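Local coordinates for protein fluvirucin B1 DH domain from module 1 (Actinomadura vulgaris, PDB 6OBV) that probably removes water from a beta-hydroxyacyl intermediate in the first extension module of the fluvirucin B1 polyketide synthase, at residues Pro38-Ala43 and Val83-Arg88; Val97-Thr102 and Ala148-Ala153; Leu117-Thr122 and Val132-Arg137; Ala232-Thr237 and Thr277-Thr282; Asn253-Leu258 and Ala290-Leu295. One frame throughout, in Å; residues are numbered along the deposited sequence.

Contact 1 of 5, residues Pro38-Ala43 and Val83-Arg88; sequences PMLGAA and VELAVR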
# COMPACT_ATOMS: atom_id res chain seq x y z
N PRO A 38 4.77 -15.80 -3.64
CA PRO A 38 6.21 -15.56 -3.88
C PRO A 38 6.54 -14.19 -4.45
O PRO A 38 7.68 -13.74 -4.31
CB PRO A 38 6.59 -16.68 -4.88
CG PRO A 38 5.59 -17.77 -4.62
CD PRO A 38 4.30 -17.03 -4.30
N MET A 39 5.60 -13.50 -5.10
CA MET A 39 5.91 -12.23 -5.72
C MET A 39 5.21 -11.06 -5.06
O MET A 39 5.64 -9.92 -5.27
CB MET A 39 5.54 -12.24 -7.22
CG MET A 39 6.16 -13.39 -7.99
SD MET A 39 6.02 -13.19 -9.78
CE MET A 39 4.30 -13.48 -10.06
N LEU A 40 4.15 -11.31 -4.29
CA LEU A 40 3.41 -10.27 -3.58
C LEU A 40 3.40 -10.57 -2.10
O LEU A 40 3.13 -11.71 -1.70
CB LEU A 40 1.97 -10.18 -4.07
CG LEU A 40 1.82 -9.90 -5.54
CD1 LEU A 40 0.42 -10.29 -5.89
CD2 LEU A 40 2.12 -8.42 -5.85
N GLY A 41 3.67 -9.55 -1.28
CA GLY A 41 3.77 -9.73 0.15
C GLY A 41 2.83 -8.88 0.99
O GLY A 41 2.80 -9.05 2.21
N ALA A 42 2.06 -7.96 0.38
CA ALA A 42 1.24 -7.06 1.18
C ALA A 42 -0.03 -6.66 0.44
O ALA A 42 -0.01 -6.44 -0.77
CB ALA A 42 2.03 -5.80 1.57
N ALA A 43 -1.14 -6.55 1.18
CA ALA A 43 -2.39 -6.01 0.64
C ALA A 43 -2.75 -4.75 1.40
O ALA A 43 -2.87 -4.78 2.63
CB ALA A 43 -3.53 -7.03 0.72
N VAL A 83 -0.51 -12.67 -15.66
CA VAL A 83 -1.69 -13.48 -15.38
C VAL A 83 -1.67 -13.94 -13.93
O VAL A 83 -2.68 -13.88 -13.22
CB VAL A 83 -1.76 -14.68 -16.34
CG1 VAL A 83 -2.65 -15.76 -15.78
CG2 VAL A 83 -2.24 -14.27 -17.75
N GLU A 84 -0.52 -14.42 -13.46
CA GLU A 84 -0.43 -14.89 -12.08
C GLU A 84 -0.63 -13.75 -11.09
O GLU A 84 -1.32 -13.92 -10.07
CB GLU A 84 0.91 -15.58 -11.82
CG GLU A 84 1.21 -15.80 -10.31
CD GLU A 84 0.37 -16.94 -9.69
OE1 GLU A 84 -0.44 -17.55 -10.43
OE2 GLU A 84 0.54 -17.22 -8.47
N LEU A 85 -0.07 -12.58 -11.38
CA LEU A 85 -0.21 -11.45 -10.48
C LEU A 85 -1.65 -10.98 -10.41
O LEU A 85 -2.19 -10.73 -9.32
CB LEU A 85 0.70 -10.31 -10.94
CG LEU A 85 2.16 -10.55 -10.61
CD1 LEU A 85 3.09 -9.51 -11.24
CD2 LEU A 85 2.36 -10.61 -9.09
N ALA A 86 -2.29 -10.84 -11.57
CA ALA A 86 -3.67 -10.37 -11.63
C ALA A 86 -4.61 -11.36 -10.94
O ALA A 86 -5.53 -10.96 -10.22
CB ALA A 86 -4.07 -10.15 -13.09
N VAL A 87 -4.40 -12.66 -11.13
CA VAL A 87 -5.30 -13.63 -10.52
C VAL A 87 -5.14 -13.64 -9.00
O VAL A 87 -6.13 -13.68 -8.26
CB VAL A 87 -5.07 -15.02 -11.14
CG1 VAL A 87 -5.69 -16.09 -10.23
CG2 VAL A 87 -5.72 -15.08 -12.53
N ARG A 88 -3.89 -13.57 -8.51
CA ARG A 88 -3.68 -13.53 -7.07
C ARG A 88 -4.36 -12.32 -6.44
O ARG A 88 -4.94 -12.42 -5.34
CB ARG A 88 -2.19 -13.53 -6.76
CG ARG A 88 -1.86 -13.71 -5.27
CD ARG A 88 -2.67 -14.84 -4.69
NE ARG A 88 -2.41 -15.02 -3.25
CZ ARG A 88 -2.99 -14.31 -2.29
NH1 ARG A 88 -3.87 -13.36 -2.58
NH2 ARG A 88 -2.69 -14.54 -1.02
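A single methyl group, Leu85 CD2, is met by both Met39 and Leu40, from consecutive positions of the other segment. Met39 crosses Leu85 at about a right angle. Its chain bends at the sulfur (chi3 -72°), which turns the terminal methyl back over the leucine, with Met39 CE 3.6 Å from Leu85 CD2 and 3.7 Å from Leu85 CG. Met39 CE also meets the side-chain methylene Glu84 CG at 3.9 Å, so it sits against two successive helical residues. Leu40 approaches the shared methyl obliquely with its branch point, Leu40 CG lying 3.7 Å from Leu85 CD2, and both of its own methyls are within 4 Å of the same atom. The packing belongs to the hotdog fold, in which a sheet wraps round a long central helix: here Leu40 is laid against helix 79-92. Just beyond it, Gly41 and Ala42 both face Thr55, a classic beta bulge. Farther along the helix, Arg88 contributes only its aliphatic part, Arg88 CG passing Leu40 CD1 at 4.2 Å as the two side chains slide by in opposite directions. The polar ends of the flanking helical residues are used outside the apolar patch. Arg88 forms a salt bridge with Glu92, while the Glu84 carboxylate is hydrogen-bonded to His37, Gly224 and Ile225. Having CG anti to the backbone N (chi1 166°) and a bend at chi2, Glu84 can offer its methylene to Met39 while its carboxylate serves those three partners.

Contact 2 of 5, residues Val97-Thr102 and Ala148-Ala153; sequences VLEELT and AGTLTA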
# COMPACT_ATOMS: atom_id res chain seq x y z
N VAL A 97 -11.75 -14.64 -11.15
CA VAL A 97 -11.75 -14.91 -12.58
C VAL A 97 -11.19 -13.72 -13.35
O VAL A 97 -11.68 -12.59 -13.22
CB VAL A 97 -13.17 -15.26 -13.07
CG1 VAL A 97 -13.20 -15.43 -14.60
CG2 VAL A 97 -13.65 -16.53 -12.36
N LEU A 98 -10.17 -13.98 -14.17
CA LEU A 98 -9.56 -12.95 -15.02
C LEU A 98 -10.34 -12.87 -16.33
O LEU A 98 -10.07 -13.57 -17.30
CB LEU A 98 -8.10 -13.29 -15.29
CG LEU A 98 -7.32 -12.21 -16.01
CD1 LEU A 98 -7.55 -10.88 -15.32
CD2 LEU A 98 -5.84 -12.59 -16.00
N GLU A 99 -11.35 -11.99 -16.35
CA GLU A 99 -12.21 -11.88 -17.52
C GLU A 99 -11.42 -11.43 -18.75
O GLU A 99 -11.63 -11.92 -19.85
CB GLU A 99 -13.36 -10.92 -17.21
CG GLU A 99 -14.21 -10.48 -18.39
CD GLU A 99 -15.32 -9.53 -17.95
OE1 GLU A 99 -16.29 -10.01 -17.33
OE2 GLU A 99 -15.20 -8.32 -18.19
N GLU A 100 -10.49 -10.50 -18.56
CA GLU A 100 -9.73 -9.95 -19.66
C GLU A 100 -8.43 -9.39 -19.09
O GLU A 100 -8.43 -8.82 -18.00
CB GLU A 100 -10.54 -8.86 -20.38
CG GLU A 100 -10.01 -8.43 -21.73
CD GLU A 100 -8.94 -7.37 -21.60
OE1 GLU A 100 -8.02 -7.33 -22.45
OE2 GLU A 100 -9.01 -6.58 -20.63
N LEU A 101 -7.32 -9.58 -19.80
CA LEU A 101 -6.08 -8.86 -19.48
C LEU A 101 -5.32 -8.59 -20.78
O LEU A 101 -5.11 -9.50 -21.58
CB LEU A 101 -5.22 -9.65 -18.50
CG LEU A 101 -3.97 -9.03 -17.86
CD1 LEU A 101 -4.34 -8.18 -16.65
CD2 LEU A 101 -3.01 -10.11 -17.41
N THR A 102 -4.93 -7.33 -21.00
CA THR A 102 -4.09 -6.96 -22.14
C THR A 102 -2.72 -6.59 -21.61
O THR A 102 -2.61 -5.86 -20.62
CB THR A 102 -4.68 -5.78 -22.93
OG1 THR A 102 -6.03 -6.06 -23.29
CG2 THR A 102 -3.89 -5.55 -24.21
N ALA A 148 -3.40 -4.42 -17.97
CA ALA A 148 -4.65 -3.86 -17.48
C ALA A 148 -5.77 -4.77 -17.93
O ALA A 148 -5.74 -5.29 -19.05
CB ALA A 148 -4.89 -2.44 -18.02
N GLY A 149 -6.74 -4.97 -17.05
CA GLY A 149 -7.89 -5.76 -17.46
C GLY A 149 -9.04 -5.73 -16.49
O GLY A 149 -9.30 -4.71 -15.86
N THR A 150 -9.75 -6.86 -16.38
CA THR A 150 -10.98 -6.94 -15.61
C THR A 150 -11.10 -8.29 -14.93
O THR A 150 -10.92 -9.34 -15.56
CB THR A 150 -12.19 -6.69 -16.50
OG1 THR A 150 -12.13 -5.36 -17.01
CG2 THR A 150 -13.47 -6.86 -15.71
N LEU A 151 -11.39 -8.25 -13.63
CA LEU A 151 -11.71 -9.42 -12.84
C LEU A 151 -13.22 -9.50 -12.63
O LEU A 151 -13.90 -8.48 -12.54
CB LEU A 151 -11.01 -9.36 -11.49
CG LEU A 151 -9.48 -9.33 -11.57
CD1 LEU A 151 -8.85 -8.59 -10.37
CD2 LEU A 151 -8.95 -10.76 -11.69
N THR A 152 -13.73 -10.73 -12.57
CA THR A 152 -15.13 -11.00 -12.29
C THR A 152 -15.21 -12.16 -11.31
O THR A 152 -14.23 -12.86 -11.08
CB THR A 152 -15.94 -11.29 -13.58
OG1 THR A 152 -17.32 -11.45 -13.27
CG2 THR A 152 -15.45 -12.56 -14.28
N ALA A 153 -16.38 -12.34 -10.71
CA ALA A 153 -16.62 -13.54 -9.92
C ALA A 153 -17.30 -14.63 -10.74
O ALA A 153 -17.37 -15.78 -10.28
CB ALA A 153 -17.47 -13.22 -8.69
O HOH W 1 -7.49 -4.34 -20.91
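Leu98 and Leu151 meet on the close-packed side of this antiparallel pair, Leu98 CD1 lying 3.9 Å from Leu151 CD2. With Leu101 they form the face turned to helix 79-92, where Val87 and Ala86 cover Leu98 and Leu101. Gly149 has no side chain there, and its CA approaches Leu101 CA to 4.1 Å. Equally tight is the buried pair Val97 and Thr152 on the other face, side by side and pointing the same way, with Val97 CG1 3.7 Å from Thr152 CG2. The register slips by one residue at a classic beta bulge: Glu99 and Glu100 both face Thr150, whose carbonyl accepts a sound bond from Glu100 N (3.2 Å, 154°) and a weak one from Glu99 N.

The partly exposed residues make a looser, polar side. Glu99, extended beyond CG, runs alongside Thr150, its OE2 3.4 Å from Thr150 CG2, and makes a salt bridge with Arg129. Glu100 instead bends at chi2 (-84°), which brings its carboxylate back towards Thr102. There Thr102 OG1 donates to the syn lone pair of Glu100 OE1 at 2.5 Å, and a water lies 2.7 Å from both Glu100 OE2 and Ala148 O. A carboxylate gripped at both oxygens in this way would probably favour its ionised form.

Contact 3 of 5, residues Leu117-Thr122 and Val132-Arg137; sequences LQVAVT and VAVHAR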
# COMPACT_ATOMS: atom_id res chain seq x y z
N LEU A 117 6.75 -4.21 -7.63
CA LEU A 117 5.50 -4.57 -8.30
C LEU A 117 4.32 -3.94 -7.56
O LEU A 117 4.33 -3.89 -6.33
CB LEU A 117 5.30 -6.08 -8.33
CG LEU A 117 6.29 -6.96 -9.08
CD1 LEU A 117 5.81 -8.44 -9.02
CD2 LEU A 117 6.42 -6.49 -10.52
N GLN A 118 3.31 -3.48 -8.30
CA GLN A 118 2.06 -3.05 -7.68
C GLN A 118 0.89 -3.51 -8.53
O GLN A 118 0.85 -3.23 -9.73
CB GLN A 118 1.99 -1.53 -7.51
CG GLN A 118 2.35 -1.03 -6.14
CD GLN A 118 1.90 0.40 -5.90
OE1 GLN A 118 0.80 0.79 -6.29
NE2 GLN A 118 2.75 1.19 -5.27
N VAL A 119 -0.06 -4.18 -7.89
CA VAL A 119 -1.27 -4.67 -8.53
C VAL A 119 -2.44 -3.91 -7.93
O VAL A 119 -2.75 -4.06 -6.74
CB VAL A 119 -1.45 -6.19 -8.35
CG1 VAL A 119 -2.65 -6.66 -9.14
CG2 VAL A 119 -0.18 -6.96 -8.77
N ALA A 120 -3.09 -3.06 -8.73
CA ALA A 120 -4.18 -2.24 -8.24
C ALA A 120 -5.51 -2.84 -8.69
O ALA A 120 -5.65 -3.24 -9.85
CB ALA A 120 -4.03 -0.81 -8.75
N VAL A 121 -6.47 -2.91 -7.77
CA VAL A 121 -7.79 -3.48 -8.01
C VAL A 121 -8.84 -2.47 -7.56
O VAL A 121 -8.77 -1.97 -6.43
CB VAL A 121 -7.97 -4.82 -7.26
CG1 VAL A 121 -9.36 -5.36 -7.46
CG2 VAL A 121 -6.93 -5.84 -7.73
N THR A 122 -9.80 -2.16 -8.43
CA THR A 122 -10.79 -1.16 -8.07
C THR A 122 -11.90 -1.76 -7.21
O THR A 122 -12.00 -2.97 -7.01
CB THR A 122 -11.40 -0.53 -9.32
OG1 THR A 122 -12.08 -1.54 -10.08
CG2 THR A 122 -10.33 0.15 -10.21
N VAL A 132 -8.37 -4.16 -12.89
CA VAL A 132 -7.08 -4.54 -12.35
C VAL A 132 -6.02 -3.97 -13.27
O VAL A 132 -6.26 -3.80 -14.47
CB VAL A 132 -6.93 -6.07 -12.19
CG1 VAL A 132 -6.99 -6.75 -13.53
CG2 VAL A 132 -5.65 -6.44 -11.41
N ALA A 133 -4.88 -3.60 -12.69
CA ALA A 133 -3.75 -3.05 -13.42
C ALA A 133 -2.48 -3.51 -12.71
O ALA A 133 -2.48 -3.66 -11.49
CB ALA A 133 -3.82 -1.51 -13.49
N VAL A 134 -1.42 -3.77 -13.48
CA VAL A 134 -0.11 -4.11 -12.91
C VAL A 134 0.89 -3.03 -13.33
O VAL A 134 1.06 -2.77 -14.53
CB VAL A 134 0.39 -5.50 -13.34
CG1 VAL A 134 1.70 -5.85 -12.62
CG2 VAL A 134 -0.63 -6.58 -13.04
N HIS A 135 1.54 -2.40 -12.35
CA HIS A 135 2.60 -1.42 -12.54
C HIS A 135 3.93 -1.97 -12.01
O HIS A 135 3.96 -2.82 -11.12
CB HIS A 135 2.27 -0.10 -11.82
CG HIS A 135 1.11 0.63 -12.42
ND1 HIS A 135 -0.20 0.27 -12.18
CD2 HIS A 135 1.07 1.69 -13.26
CE1 HIS A 135 -1.00 1.08 -12.83
NE2 HIS A 135 -0.26 1.95 -13.50
N ALA A 136 5.03 -1.46 -12.55
CA ALA A 136 6.34 -1.91 -12.10
C ALA A 136 7.34 -0.78 -12.27
O ALA A 136 7.16 0.13 -13.09
CB ALA A 136 6.81 -3.16 -12.86
N ARG A 137 8.40 -0.85 -11.48
CA ARG A 137 9.51 0.08 -11.65
C ARG A 137 10.74 -0.48 -10.96
O ARG A 137 10.64 -1.35 -10.09
CB ARG A 137 9.17 1.46 -11.08
CG ARG A 137 8.98 1.46 -9.59
CD ARG A 137 9.27 2.82 -9.01
NE ARG A 137 9.01 2.86 -7.58
CZ ARG A 137 8.73 3.98 -6.90
NH1 ARG A 137 8.68 5.14 -7.53
NH2 ARG A 137 8.50 3.93 -5.59
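Gln118 and His135 face each other as a hydrogen-bonded antiparallel pair, and their two backbone bonds are matched by those between Ala120 and Ala133. The straightest of the four runs from His135 N to Gln118 O, 2.8 Å at 172°. Weaker CA-H...O contacts fill the gaps between them, the shortest from Val132 CA to Ala120 O at 3.2 Å.

Apolar contacts occupy the face carrying Leu117, Val119, Val121, Val132, Val134 and Ala136. Val132 touches two valines of the other strand. Its chi1 of 64° puts CG1 between the backbone N and the carbonyl carbon and leaves CG2 anti to N, beside Val119, where Val132 CG2 reaches Val119 CG1 at 3.8 Å; Val121 CG2 comes to 3.9 Å from that same Val132 CG2. Towards the other end, Leu117 CD2 rests 4.1 Å from Ala136 CB. Helix 79-92 covers this face through Leu85, Ala89 and Phe82.

Polar side chains belong to the opposite face. The backbone carbonyl Gln118 O lies at the edge of the His135 ring, near its plane, and His135 ND1 is buried by the contact without a partner in the model. Gln118 NE2 bonds to Glu45 O of the second subunit, whose Pro47 packs on both Gln118 and His135. The arrangement is a beta hairpin of the hotdog fold, with its aliphatic face on the central helix and part of its polar face at the dimer interface.

Contact 4 of 5, residues Ala232-Thr237 and Thr277-Thr282; sequences AALHAT and TSLHIT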
# COMPACT_ATOMS: atom_id res chain seq x y z
N ALA A 232 5.24 -22.46 -20.48
CA ALA A 232 5.62 -23.59 -21.30
C ALA A 232 4.41 -24.35 -21.79
O ALA A 232 4.49 -25.04 -22.82
CB ALA A 232 6.57 -24.50 -20.54
N ALA A 233 3.29 -24.25 -21.09
CA ALA A 233 2.04 -24.78 -21.58
C ALA A 233 1.65 -24.16 -22.91
O ALA A 233 0.81 -24.72 -23.64
CB ALA A 233 0.95 -24.52 -20.54
N LEU A 234 2.22 -23.01 -23.25
CA LEU A 234 1.95 -22.37 -24.52
C LEU A 234 2.90 -22.81 -25.62
O LEU A 234 2.66 -22.49 -26.79
CB LEU A 234 2.05 -20.84 -24.37
CG LEU A 234 1.37 -20.20 -23.17
CD1 LEU A 234 1.62 -18.70 -23.20
CD2 LEU A 234 -0.12 -20.51 -23.19
N HIS A 235 3.97 -23.53 -25.27
CA HIS A 235 5.02 -23.82 -26.25
C HIS A 235 4.57 -24.82 -27.32
O HIS A 235 5.07 -24.77 -28.45
CB HIS A 235 6.26 -24.33 -25.53
CG HIS A 235 6.86 -23.30 -24.63
ND1 HIS A 235 7.99 -23.53 -23.89
CD2 HIS A 235 6.48 -22.03 -24.37
CE1 HIS A 235 8.29 -22.44 -23.20
NE2 HIS A 235 7.39 -21.51 -23.47
N ALA A 236 3.65 -25.72 -27.00
CA ALA A 236 3.29 -26.76 -27.95
C ALA A 236 2.39 -26.26 -29.07
O ALA A 236 2.27 -26.94 -30.10
CB ALA A 236 2.60 -27.92 -27.23
N THR A 237 1.78 -25.08 -28.91
CA THR A 237 0.83 -24.58 -29.90
C THR A 237 1.50 -24.24 -31.22
O THR A 237 0.83 -24.27 -32.26
CB THR A 237 0.12 -23.34 -29.36
OG1 THR A 237 1.07 -22.52 -28.69
CG2 THR A 237 -0.92 -23.74 -28.39
N THR A 277 -6.10 -18.78 -29.59
CA THR A 277 -5.98 -20.14 -29.07
C THR A 277 -6.70 -20.25 -27.74
O THR A 277 -6.58 -19.36 -26.88
CB THR A 277 -4.50 -20.54 -28.84
OG1 THR A 277 -3.72 -20.26 -30.02
CG2 THR A 277 -4.38 -22.05 -28.46
N SER A 278 -7.43 -21.34 -27.53
CA SER A 278 -7.94 -21.66 -26.21
C SER A 278 -7.09 -22.75 -25.58
O SER A 278 -6.45 -23.53 -26.29
CB SER A 278 -9.41 -22.08 -26.26
OG SER A 278 -9.57 -23.38 -26.80
N LEU A 279 -7.05 -22.79 -24.25
CA LEU A 279 -6.22 -23.77 -23.57
C LEU A 279 -6.92 -24.24 -22.31
O LEU A 279 -7.42 -23.44 -21.52
CB LEU A 279 -4.82 -23.24 -23.19
CG LEU A 279 -3.91 -22.67 -24.27
CD1 LEU A 279 -3.65 -21.25 -23.89
CD2 LEU A 279 -2.61 -23.41 -24.38
N HIS A 280 -6.92 -25.55 -22.13
CA HIS A 280 -7.52 -26.16 -20.96
C HIS A 280 -6.46 -27.07 -20.35
O HIS A 280 -5.91 -27.94 -21.03
CB HIS A 280 -8.81 -26.89 -21.33
CG HIS A 280 -9.87 -25.96 -21.82
ND1 HIS A 280 -10.50 -25.04 -21.00
CD2 HIS A 280 -10.36 -25.74 -23.07
CE1 HIS A 280 -11.35 -24.32 -21.71
NE2 HIS A 280 -11.29 -24.73 -22.97
N ILE A 281 -6.13 -26.80 -19.10
CA ILE A 281 -4.98 -27.37 -18.44
C ILE A 281 -5.50 -28.28 -17.34
O ILE A 281 -6.41 -27.90 -16.59
CB ILE A 281 -4.06 -26.26 -17.91
CG1 ILE A 281 -3.52 -25.46 -19.10
CG2 ILE A 281 -2.91 -26.80 -17.11
CD1 ILE A 281 -2.78 -24.23 -18.68
N THR A 282 -4.99 -29.50 -17.30
CA THR A 282 -5.38 -30.47 -16.30
C THR A 282 -4.13 -30.95 -15.60
O THR A 282 -3.01 -30.67 -16.03
CB THR A 282 -6.11 -31.65 -16.94
OG1 THR A 282 -5.37 -32.09 -18.08
CG2 THR A 282 -7.50 -31.23 -17.35
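Ala233 makes the first touch, its CB 4.2 Å from Ile281 CD1 at the end of the isoleucine chain. Its carbonyl also takes part: Ala233 O lies 3.7 Å from Leu279 CD2, an oxygen against a methyl. At Leu234 the contact becomes purely aliphatic. CG lies anti to the carbonyl carbon (chi1 -45°), and the chain then crosses Leu279 at about a right angle, with Leu234 CD2 3.7 Å from Leu279 CD1 and 4.0 Å from Leu279 CD2. Leu279 is thus met by two consecutive residues, one by backbone and one by side chain.

The segment follows helix 227-232 and lies over strand 277-282, as expected where the second hotdog of a polyketide synthase dehydratase lays its helical element on the concave side of its sheet. His235 makes no contact with the strand. Ala232 CA lies over the centre of one face of its ring, 3.3 Å above the plane, and the ring is held by Tyr179 OH at ND1 and by Asp231 OD2 at NE2. The Asp231-to-His235 spacing matches the DxxxQ/H motif of this family, which carries the active-site aspartate, so this loop probably borders the catalytic chamber.

Thr237 ends the walk. Its CG2 meets Thr277 CG2 at 3.9 Å, the two side chains meeting at a slant. OG1 sits between the backbone N and the carbonyl carbon (chi1 42°), turned back to Leu234 O within the segment; the modelled length of that bond is unusually short and its exact value doubtful. The same rotation leaves CG2 anti to the carbonyl carbon, and this methyl is the branch that meets the strand.

Contact 5 of 5, residues Asn253-Leu258 and Ala290-Leu295; sequences NGVELL and AGITSL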
# COMPACT_ATOMS: atom_id res chain seq x y z
N ASN A 253 -8.45 -13.77 -22.34
CA ASN A 253 -9.85 -13.71 -21.94
C ASN A 253 -10.25 -15.01 -21.26
O ASN A 253 -9.87 -16.09 -21.70
CB ASN A 253 -10.79 -13.44 -23.11
CG ASN A 253 -10.45 -12.15 -23.81
OD1 ASN A 253 -9.40 -12.04 -24.46
ND2 ASN A 253 -11.31 -11.13 -23.67
N GLY A 254 -11.03 -14.87 -20.19
CA GLY A 254 -11.63 -16.00 -19.51
C GLY A 254 -10.58 -16.90 -18.92
O GLY A 254 -10.52 -18.08 -19.27
N VAL A 255 -9.73 -16.36 -18.05
CA VAL A 255 -8.68 -17.13 -17.38
C VAL A 255 -9.21 -17.51 -16.01
O VAL A 255 -9.44 -16.65 -15.15
CB VAL A 255 -7.37 -16.35 -17.29
CG1 VAL A 255 -6.30 -17.20 -16.59
CG2 VAL A 255 -6.89 -15.98 -18.67
N GLU A 256 -9.43 -18.81 -15.81
CA GLU A 256 -9.81 -19.34 -14.51
C GLU A 256 -8.73 -20.28 -14.02
O GLU A 256 -8.35 -21.24 -14.71
CB GLU A 256 -11.13 -20.11 -14.58
CG GLU A 256 -12.34 -19.28 -14.28
CD GLU A 256 -13.61 -20.03 -14.51
OE1 GLU A 256 -14.02 -20.14 -15.69
OE2 GLU A 256 -14.19 -20.52 -13.52
N LEU A 257 -8.26 -20.04 -12.81
CA LEU A 257 -7.41 -20.98 -12.11
C LEU A 257 -8.29 -21.85 -11.22
O LEU A 257 -8.93 -21.35 -10.28
CB LEU A 257 -6.34 -20.24 -11.33
CG LEU A 257 -5.31 -21.15 -10.72
CD1 LEU A 257 -4.46 -21.72 -11.83
CD2 LEU A 257 -4.52 -20.31 -9.78
N LEU A 258 -8.36 -23.14 -11.52
CA LEU A 258 -9.24 -24.06 -10.80
C LEU A 258 -8.52 -24.88 -9.73
O LEU A 258 -9.19 -25.42 -8.85
CB LEU A 258 -9.92 -25.01 -11.79
CG LEU A 258 -10.61 -24.34 -12.99
CD1 LEU A 258 -11.26 -25.37 -13.88
CD2 LEU A 258 -11.64 -23.33 -12.49
N ALA A 290 -6.51 -25.22 -14.91
CA ALA A 290 -6.79 -23.87 -15.38
C ALA A 290 -7.47 -23.97 -16.73
O ALA A 290 -7.33 -24.97 -17.44
CB ALA A 290 -5.53 -23.01 -15.48
N GLY A 291 -8.23 -22.94 -17.05
CA GLY A 291 -8.81 -22.80 -18.38
C GLY A 291 -8.53 -21.41 -18.87
O GLY A 291 -8.62 -20.43 -18.13
N ILE A 292 -8.14 -21.31 -20.13
CA ILE A 292 -7.98 -20.03 -20.80
C ILE A 292 -8.90 -20.04 -22.01
O ILE A 292 -8.71 -20.84 -22.94
CB ILE A 292 -6.53 -19.77 -21.22
CG1 ILE A 292 -5.64 -19.59 -19.99
CG2 ILE A 292 -6.46 -18.54 -22.10
CD1 ILE A 292 -4.36 -20.39 -20.06
N THR A 293 -9.92 -19.18 -22.00
CA THR A 293 -10.85 -19.17 -23.12
C THR A 293 -10.20 -18.65 -24.39
O THR A 293 -10.37 -19.23 -25.46
CB THR A 293 -12.09 -18.35 -22.77
OG1 THR A 293 -12.71 -18.91 -21.61
CG2 THR A 293 -13.06 -18.36 -23.94
N SER A 294 -9.42 -17.58 -24.29
CA SER A 294 -8.80 -17.03 -25.49
C SER A 294 -7.46 -16.41 -25.15
O SER A 294 -7.36 -15.62 -24.20
CB SER A 294 -9.70 -15.99 -26.13
OG SER A 294 -9.05 -15.43 -27.24
N LEU A 295 -6.45 -16.74 -25.94
CA LEU A 295 -5.15 -16.09 -25.85
C LEU A 295 -4.76 -15.60 -27.25
O LEU A 295 -4.75 -16.39 -28.19
CB LEU A 295 -4.07 -17.03 -25.30
CG LEU A 295 -2.63 -16.53 -25.46
CD1 LEU A 295 -2.41 -15.23 -24.68
CD2 LEU A 295 -1.63 -17.61 -25.07
O HOH W 2 -7.60 -13.09 -26.00
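Asn253 and Ser294 pair across the two strands, and the asparagine side chain can be traced outward from there. Asn253 CB meets Ser294 CB at 4.1 Å. CG is anti to the carbonyl carbon (chi1 -58°), beside the backbone N, and from it Asn253 OD1 turns towards a water 2.6 Å away. That water also stands 3.0 Å from Ser294 OG, linking the two polar tips. ND2 leaves the pair and packs against Glu100 on the neighbouring strand.

The backbone near this pair is irregular on both strands, each of which turns a corner, at Gly254 and Thr293. Thr293 and Ser294 both face Asn253, a classic beta bulge, while Gly254 and Val255 both face Leu98, a G1 bulge whose glycine has the positive phi (63°) usual there. Gly254 O accepts a bond from Thr293 N at 3.0 Å, the donor standing well above the carbonyl plane, and a weak one from Thr293 OG1. Farther on the register is regular, with Glu256 and Gly291 bonded both ways. On the face bearing Val255 and Ile292, the two lie side by side and pointing the same way, Val255 CG2 4.0 Å from Ile292 CG1; Leu257 CD1 meets Ala290 CB at 4.0 Å.

The pair is flanked by strand 97-103, bonded to Gly254 and Val255, and by strand 277-282, bonded to Ala290 and Ile292, while Val255 also touches Val83 of helix 79-92.

Overall arrangement
The five contacts illustrate how two hotdogs become one dehydratase domain. Contacts 1 and 3, with centres about 10 Å apart, share the core round the central helix of the first hotdog, Leu85 and Leu117 packing across them. Contact 3 is nested inside the loop closed by contact 2, and Gly149 N probably bonds to Val132 O. Contact 2 meets contact 5 at the seam, centres about 10 Å apart, where Val255 N probably bonds to Leu98 O. Contact 5 passes the sheet on to contact 4, its centre again about 10 Å away. The centre of contact 4, beside the presumed active-site motif, lies about 26 Å from that of contact 3, the polar face of which reaches the second subunit.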